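Local coordinates for 457aa long hypothetical protein (Pyrococcus horikoshii, PDB 2CSU), which is of uncharacterised function but resembles the succinyl-CoA ligase family, joining a Rossmann-type CoA-binding domain to two flavodoxin-like ligase domains, at residues F176-S181 against E201-I206; L323-K326 against L331-F334. All coordinates share one frame; numbering follows the deposited sequence.

Interaction 1 of 2, residues F176-S181 against E201-I206; sequences FSKFIS and EEDKAI
Asp203 spreads its carboxylate between two neighbouring side chains, Ser177 and Lys178, within a flavodoxin-like alpha/beta domain of the succinyl-CoA ligase type. The contact sits on the early part of strand 175-181 and where the loop that follows helix 190-197 leads into strand 205-210; between these two strands of the sheet runs 152-156, so they meet through side chains near their ends.

Each carboxylate oxygen has its own partner. OD1 accepts a short bond of 2.5 Å from Ser177 OG, which reaches it on the anti side, 27° out of the carboxylate plane. OD2 turns its syn lone pair to Lys178 NZ, 2.7 Å away, in a salt bridge, and it is also hydrogen-bonded to Thr200 OG1. With both oxygens gripped, the carboxylate has little freedom to rotate about its CB-CG bond, and the nearby ammonium would be expected to favour its charged form in this buried setting.

The lysine does more than deliver charge. Its chain crosses the aspartate at about a right angle and runs past the carboxylate, with Lys178 CG 3.4 Å from Asp203 OD1. It stays extended until the last torsion, where a bend (chi4 74°) brings NZ round to OD2. Tyr196 and Leu197 of helix 190-197 pack against the lysine, while Asp203 itself rests on Leu197 and on Ala153 of the intervening strand 152-156. At the edge of the contact, Ser177 CB lies 3.9 Å from Glu202 O, a carbonyl oxygen already hydrogen-bonded by Asn151 ND2.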
ATOM      1  N   PHE A 176     -11.595  12.378   2.287  1.00 26.36           N
ATOM      2  CA  PHE A 176     -11.865  12.910   3.607  1.00 25.22           C
ATOM      3  C   PHE A 176     -13.019  13.875   3.506  1.00 24.70           C
ATOM      4  O   PHE A 176     -13.230  14.493   2.460  1.00 25.52           O
ATOM      5  CB  PHE A 176     -10.646  13.678   4.123  1.00 24.05           C
ATOM      6  CG  PHE A 176      -9.405  12.845   4.252  1.00 23.81           C
ATOM      7  CD1 PHE A 176      -9.339  11.803   5.170  1.00 23.49           C
ATOM      8  CD2 PHE A 176      -8.276  13.141   3.489  1.00 23.75           C
ATOM      9  CE1 PHE A 176      -8.156  11.069   5.329  1.00 23.64           C
ATOM     10  CE2 PHE A 176      -7.100  12.421   3.639  1.00 23.33           C
ATOM     11  CZ  PHE A 176      -7.038  11.383   4.562  1.00 22.84           C
ATOM     12  N   SER A 177     -13.768  14.002   4.589  1.00 24.20           N
ATOM     13  CA  SER A 177     -14.861  14.955   4.638  1.00 22.93           C
ATOM     14  C   SER A 177     -14.171  16.292   4.895  1.00 23.40           C
ATOM     15  O   SER A 177     -14.350  17.266   4.153  1.00 23.07           O
ATOM     16  CB  SER A 177     -15.802  14.609   5.792  1.00 23.18           C
ATOM     17  OG  SER A 177     -15.071  14.160   6.926  1.00 23.45           O
ATOM     18  N   LYS A 178     -13.347  16.330   5.940  1.00 22.89           N
ATOM     19  CA  LYS A 178     -12.625  17.555   6.277  1.00 23.96           C
ATOM     20  C   LYS A 178     -11.162  17.257   6.560  1.00 23.76           C
ATOM     21  O   LYS A 178     -10.811  16.146   6.951  1.00 24.70           O
ATOM     22  CB  LYS A 178     -13.247  18.234   7.492  1.00 23.06           C
ATOM     23  CG  LYS A 178     -14.729  18.467   7.394  1.00 24.14           C
ATOM     24  CD  LYS A 178     -15.242  19.210   8.612  1.00 24.29           C
ATOM     25  CE  LYS A 178     -16.612  19.821   8.364  1.00 24.38           C
ATOM     26  NZ  LYS A 178     -17.722  18.824   8.351  1.00 22.66           N
ATOM     27  N   PHE A 179     -10.320  18.257   6.335  1.00 23.50           N
ATOM     28  CA  PHE A 179      -8.884  18.164   6.561  1.00 24.00           C
ATOM     29  C   PHE A 179      -8.367  19.390   7.308  1.00 24.19           C
ATOM     30  O   PHE A 179      -8.632  20.533   6.954  1.00 24.45           O
ATOM     31  CB  PHE A 179      -8.187  18.044   5.203  1.00 25.18           C
ATOM     32  CG  PHE A 179      -6.700  18.158   5.380  1.00 26.42           C
ATOM     33  CD1 PHE A 179      -5.951  17.023   5.673  1.00 27.90           C
ATOM     34  CD2 PHE A 179      -6.076  19.387   5.232  1.00 27.45           C
ATOM     35  CE1 PHE A 179      -4.574  17.123   5.814  1.00 27.47           C
ATOM     36  CE2 PHE A 179      -4.694  19.478   5.374  1.00 28.66           C
ATOM     37  CZ  PHE A 179      -3.938  18.349   5.664  1.00 28.48           C
ATOM     38  N   ILE A 180      -7.640  19.120   8.404  1.00 24.11           N
ATOM     39  CA  ILE A 180      -7.151  20.226   9.205  1.00 24.74           C
ATOM     40  C   ILE A 180      -5.680  20.068   9.574  1.00 23.95           C
ATOM     41  O   ILE A 180      -5.288  19.247  10.393  1.00 23.83           O
ATOM     42  CB  ILE A 180      -7.992  20.312  10.480  1.00 25.10           C
ATOM     43  CG1 ILE A 180      -9.457  20.552  10.123  1.00 25.90           C
ATOM     44  CG2 ILE A 180      -7.515  21.496  11.341  1.00 26.34           C
ATOM     45  CD1 ILE A 180     -10.279  19.263  10.163  1.00 25.56           C
ATOM     46  N   SER A 181      -4.847  20.864   8.887  1.00 24.28           N
ATOM     47  CA  SER A 181      -3.488  21.053   9.365  1.00 23.79           C
ATOM     48  C   SER A 181      -3.462  22.162  10.420  1.00 23.66           C
ATOM     49  O   SER A 181      -3.874  23.288  10.183  1.00 23.87           O
ATOM     50  CB  SER A 181      -2.616  21.437   8.171  1.00 24.99           C
ATOM     51  OG  SER A 181      -1.308  21.752   8.640  1.00 27.25           O
ATOM     52  N   GLU A 201     -22.622  15.902  10.492  1.00 42.35           N
ATOM     53  CA  GLU A 201     -23.155  14.624  10.032  1.00 42.42           C
ATOM     54  C   GLU A 201     -22.254  13.978   8.975  1.00 41.53           C
ATOM     55  O   GLU A 201     -22.249  12.773   8.769  1.00 41.52           O
ATOM     56  CB  GLU A 201     -24.544  14.875   9.442  1.00 44.97           C
ATOM     57  CG  GLU A 201     -25.638  14.909  10.511  1.00 49.03           C
ATOM     58  CD  GLU A 201     -26.992  14.772   9.851  1.00 51.22           C
ATOM     59  OE1 GLU A 201     -27.084  14.096   8.836  1.00 53.10           O
ATOM     60  OE2 GLU A 201     -27.948  15.355  10.359  1.00 51.55           O
ATOM     61  N   GLU A 202     -21.505  14.841   8.264  1.00 40.14           N
ATOM     62  CA  GLU A 202     -20.660  14.340   7.187  1.00 39.25           C
ATOM     63  C   GLU A 202     -19.435  13.598   7.725  1.00 37.28           C
ATOM     64  O   GLU A 202     -18.889  12.699   7.098  1.00 36.58           O
ATOM     65  CB  GLU A 202     -20.218  15.531   6.334  1.00 41.08           C
ATOM     66  CG  GLU A 202     -21.338  16.044   5.427  1.00 44.26           C
ATOM     67  CD  GLU A 202     -22.102  17.136   6.142  1.00 46.68           C
ATOM     68  OE1 GLU A 202     -22.381  16.978   7.322  1.00 48.47           O
ATOM     69  OE2 GLU A 202     -22.414  18.141   5.507  1.00 48.43           O
ATOM     70  N   ASP A 203     -18.979  14.032   8.915  1.00 34.96           N
ATOM     71  CA  ASP A 203     -17.832  13.371   9.526  1.00 33.44           C
ATOM     72  C   ASP A 203     -18.258  12.141  10.332  1.00 32.94           C
ATOM     73  O   ASP A 203     -18.778  12.230  11.437  1.00 33.05           O
ATOM     74  CB  ASP A 203     -17.124  14.377  10.434  1.00 32.64           C
ATOM     75  CG  ASP A 203     -16.829  15.644   9.644  1.00 32.31           C
ATOM     76  OD1 ASP A 203     -15.931  15.598   8.802  1.00 32.56           O
ATOM     77  OD2 ASP A 203     -17.499  16.648   9.866  1.00 31.58           O
ATOM     78  N   LYS A 204     -18.061  10.961   9.716  1.00 32.31           N
ATOM     79  CA  LYS A 204     -18.437   9.724  10.390  1.00 31.78           C
ATOM     80  C   LYS A 204     -17.358   9.271  11.377  1.00 30.53           C
ATOM     81  O   LYS A 204     -17.605   8.550  12.334  1.00 31.04           O
ATOM     82  CB  LYS A 204     -18.657   8.649   9.324  1.00 33.29           C
ATOM     83  CG  LYS A 204     -20.091   8.651   8.788  1.00 36.60           C
ATOM     84  CD  LYS A 204     -20.211   7.935   7.440  1.00 39.24           C
ATOM     85  CE  LYS A 204     -21.375   8.465   6.595  1.00 41.58           C
ATOM     86  NZ  LYS A 204     -22.025   7.357   5.899  1.00 43.51           N
ATOM     87  N   ALA A 205     -16.113   9.695  11.085  1.00 28.03           N
ATOM     88  CA  ALA A 205     -15.005   9.335  11.963  1.00 26.87           C
ATOM     89  C   ALA A 205     -13.911  10.407  11.957  1.00 26.30           C
ATOM     90  O   ALA A 205     -13.820  11.245  11.070  1.00 26.23           O
ATOM     91  CB  ALA A 205     -14.429   8.005  11.480  1.00 25.71           C
ATOM     92  N   ILE A 206     -13.086  10.382  13.022  1.00 25.17           N
ATOM     93  CA  ILE A 206     -11.987  11.337  13.111  1.00 24.28           C
ATOM     94  C   ILE A 206     -10.632  10.629  13.173  1.00 23.77           C
ATOM     95  O   ILE A 206     -10.407   9.733  13.975  1.00 23.47           O
ATOM     96  CB  ILE A 206     -12.187  12.183  14.369  1.00 24.08           C
ATOM     97  CG1 ILE A 206     -13.598  12.776  14.394  1.00 24.66           C
ATOM     98  CG2 ILE A 206     -11.184  13.352  14.374  1.00 23.99           C
ATOM     99  CD1 ILE A 206     -13.975  13.326  15.770  1.00 24.08           C
TER

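Interaction 2 of 2, residues L323-K326 against L331-F334; sequences LEEK and LRSF
Leu323 brings its CD1 methyl up to CD1 of Leu331, 4.3 Å away, a loose branch-to-branch touch on the buried side of helix 325-334. It illustrates how a residue just ahead of a helix can pack back on a turn further along: Leu323 precedes the N-cap residue Glu324, whereas Leu331 lies in the later part of the same helix. The CB of Leu323 points toward the later segment, and Leu331 brings its branched end round to meet it.

A second contact links the same two ends of the helix on its solvent-exposed side. Glu325, in the first turn, starts with its CB directed away from Arg332, but the chain bends at chi2 (-68°) and carries the carboxylate back. Arg332 bends at chi2 and chi3, bringing its guanidinium over the span between the residues.

The two groups form a salt bridge through one oxygen and one nitrogen: Arg332 NH2 to Glu325 OE1, 3.3 Å. OE1 lies at the guanidinium edge, near its plane, yet the planes of the two groups are turned 68° apart, and the other oxygen, Glu325 OE2, stays 4.1 Å from NH2. The accompanying hydrogen bond is weak and strongly bent, with an angle of 120° at the hydrogen. Glu325 OE2 lies close to Glu329 OE1, a like-charge approach. Arg332 also touches a crystal neighbour, so its exact pose may owe something to the lattice.

On the inner side, the leucine pair rests on Val345 of strand 344-346; Leu331 also reaches Leu362 of helix 353-365, and Leu323 packs on Asp366 and Val369 in the loop leading from that helix to strand 371-377.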
ATOM      1  N   LEU A 323     -21.038 -21.337  11.724  1.00 42.78           N
ATOM      2  CA  LEU A 323     -22.249 -21.305  10.915  1.00 44.50           C
ATOM      3  C   LEU A 323     -23.272 -22.371  11.295  1.00 45.80           C
ATOM      4  O   LEU A 323     -22.939 -23.343  11.972  1.00 46.43           O
ATOM      5  CB  LEU A 323     -21.878 -21.467   9.438  1.00 43.79           C
ATOM      6  CG  LEU A 323     -20.765 -20.551   8.912  1.00 42.90           C
ATOM      7  CD1 LEU A 323     -20.563 -20.795   7.429  1.00 41.49           C
ATOM      8  CD2 LEU A 323     -21.122 -19.091   9.183  1.00 42.45           C
ATOM      9  N   GLU A 324     -24.519 -22.178  10.869  1.00 47.38           N
ATOM     10  CA  GLU A 324     -25.574 -23.157  11.138  1.00 48.87           C
ATOM     11  C   GLU A 324     -25.503 -24.231  10.060  1.00 49.54           C
ATOM     12  O   GLU A 324     -25.046 -23.960   8.946  1.00 50.11           O
ATOM     13  CB  GLU A 324     -26.957 -22.494  11.130  1.00 48.95           C
ATOM     14  CG  GLU A 324     -27.247 -21.680  12.383  1.00 50.59           C
ATOM     15  CD  GLU A 324     -28.727 -21.422  12.606  1.00 51.61           C
ATOM     16  OE1 GLU A 324     -29.391 -20.916  11.677  1.00 51.60           O
ATOM     17  OE2 GLU A 324     -29.224 -21.718  13.715  1.00 52.25           O
ATOM     18  N   GLU A 325     -25.934 -25.448  10.383  1.00 50.31           N
ATOM     19  CA  GLU A 325     -25.913 -26.491   9.363  1.00 50.89           C
ATOM     20  C   GLU A 325     -26.750 -26.103   8.142  1.00 50.72           C
ATOM     21  O   GLU A 325     -26.382 -26.334   6.998  1.00 51.01           O
ATOM     22  CB  GLU A 325     -26.462 -27.776   9.985  1.00 52.52           C
ATOM     23  CG  GLU A 325     -25.425 -28.900  10.014  1.00 54.95           C
ATOM     24  CD  GLU A 325     -25.139 -29.353   8.602  1.00 55.82           C
ATOM     25  OE1 GLU A 325     -24.367 -28.694   7.920  1.00 56.51           O
ATOM     26  OE2 GLU A 325     -25.698 -30.370   8.190  1.00 56.85           O
ATOM     27  N   LYS A 326     -27.934 -25.530   8.423  1.00 50.39           N
ATOM     28  CA  LYS A 326     -28.813 -25.119   7.333  1.00 49.84           C
ATOM     29  C   LYS A 326     -28.069 -24.267   6.302  1.00 48.73           C
ATOM     30  O   LYS A 326     -28.197 -24.438   5.096  1.00 48.77           O
ATOM     31  CB  LYS A 326     -29.970 -24.318   7.929  1.00 51.36           C
ATOM     32  CG  LYS A 326     -30.798 -25.140   8.920  1.00 52.74           C
ATOM     33  CD  LYS A 326     -31.540 -24.259   9.927  1.00 53.99           C
ATOM     34  CE  LYS A 326     -31.471 -24.815  11.354  1.00 55.00           C
ATOM     35  NZ  LYS A 326     -31.242 -23.722  12.295  1.00 54.96           N
ATOM     36  N   LEU A 331     -24.859 -23.974   1.081  1.00 41.24           N
ATOM     37  CA  LEU A 331     -23.590 -23.591   0.458  1.00 39.81           C
ATOM     38  C   LEU A 331     -23.062 -24.782  -0.341  1.00 39.39           C
ATOM     39  O   LEU A 331     -22.636 -24.656  -1.497  1.00 38.58           O
ATOM     40  CB  LEU A 331     -22.568 -23.191   1.530  1.00 38.87           C
ATOM     41  CG  LEU A 331     -22.754 -21.826   2.206  1.00 38.75           C
ATOM     42  CD1 LEU A 331     -21.743 -21.663   3.336  1.00 38.67           C
ATOM     43  CD2 LEU A 331     -22.579 -20.716   1.172  1.00 37.45           C
ATOM     44  N   ARG A 332     -23.112 -25.941   0.299  1.00 38.82           N
ATOM     45  CA  ARG A 332     -22.661 -27.199  -0.283  1.00 39.09           C
ATOM     46  C   ARG A 332     -23.459 -27.607  -1.528  1.00 38.59           C
ATOM     47  O   ARG A 332     -22.986 -28.390  -2.343  1.00 39.30           O
ATOM     48  CB  ARG A 332     -22.772 -28.282   0.789  1.00 39.92           C
ATOM     49  CG  ARG A 332     -22.216 -29.640   0.443  1.00 41.81           C
ATOM     50  CD  ARG A 332     -21.662 -30.247   1.728  1.00 43.16           C
ATOM     51  NE  ARG A 332     -22.575 -30.035   2.849  1.00 44.18           N
ATOM     52  CZ  ARG A 332     -22.225 -30.099   4.132  1.00 43.73           C
ATOM     53  NH1 ARG A 332     -20.970 -30.369   4.475  1.00 42.66           N
ATOM     54  NH2 ARG A 332     -23.139 -29.895   5.074  1.00 43.36           N
ATOM     55  N   SER A 333     -24.664 -27.070  -1.683  1.00 38.31           N
ATOM     56  CA  SER A 333     -25.489 -27.429  -2.825  1.00 38.21           C
ATOM     57  C   SER A 333     -25.115 -26.747  -4.136  1.00 37.57           C
ATOM     58  O   SER A 333     -25.156 -27.377  -5.193  1.00 37.85           O
ATOM     59  CB  SER A 333     -26.959 -27.161  -2.521  1.00 38.38           C
ATOM     60  OG  SER A 333     -27.247 -25.783  -2.613  1.00 40.17           O
ATOM     61  N   PHE A 334     -24.729 -25.477  -4.083  1.00 36.42           N
ATOM     62  CA  PHE A 334     -24.394 -24.775  -5.316  1.00 35.57           C
ATOM     63  C   PHE A 334     -22.913 -24.496  -5.541  1.00 35.05           C
ATOM     64  O   PHE A 334     -22.524 -24.071  -6.626  1.00 34.88           O
ATOM     65  CB  PHE A 334     -25.188 -23.470  -5.396  1.00 36.22           C
ATOM     66  CG  PHE A 334     -24.729 -22.418  -4.431  1.00 35.59           C
ATOM     67  CD1 PHE A 334     -23.716 -21.528  -4.783  1.00 35.67           C
ATOM     68  CD2 PHE A 334     -25.313 -22.312  -3.174  1.00 35.76           C
ATOM     69  CE1 PHE A 334     -23.286 -20.536  -3.888  1.00 35.37           C
ATOM     70  CE2 PHE A 334     -24.893 -21.327  -2.265  1.00 36.56           C
ATOM     71  CZ  PHE A 334     -23.880 -20.437  -2.624  1.00 36.22           C
TER

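From the N terminus, the chain passes through its Rossmann-type CoA-binding domain before interaction 1 opens. That contact closes a loop of 19 residues containing helix 190-197 and ties the Ser177-Lys178 part of strand 175-181 to the approach to strand 205-210. The chain then continues through the rest of this domain into the ligase-CoA domain, where interaction 2 brings together the two ends of helix 325-334 across four helical residues. The contacts therefore follow in series, neither nested nor crossed. Their centres are 41 Å apart and their nearest atoms about 27 Å, so they do not touch and lie in different domains: one near the centre of the chain, the other far out from it.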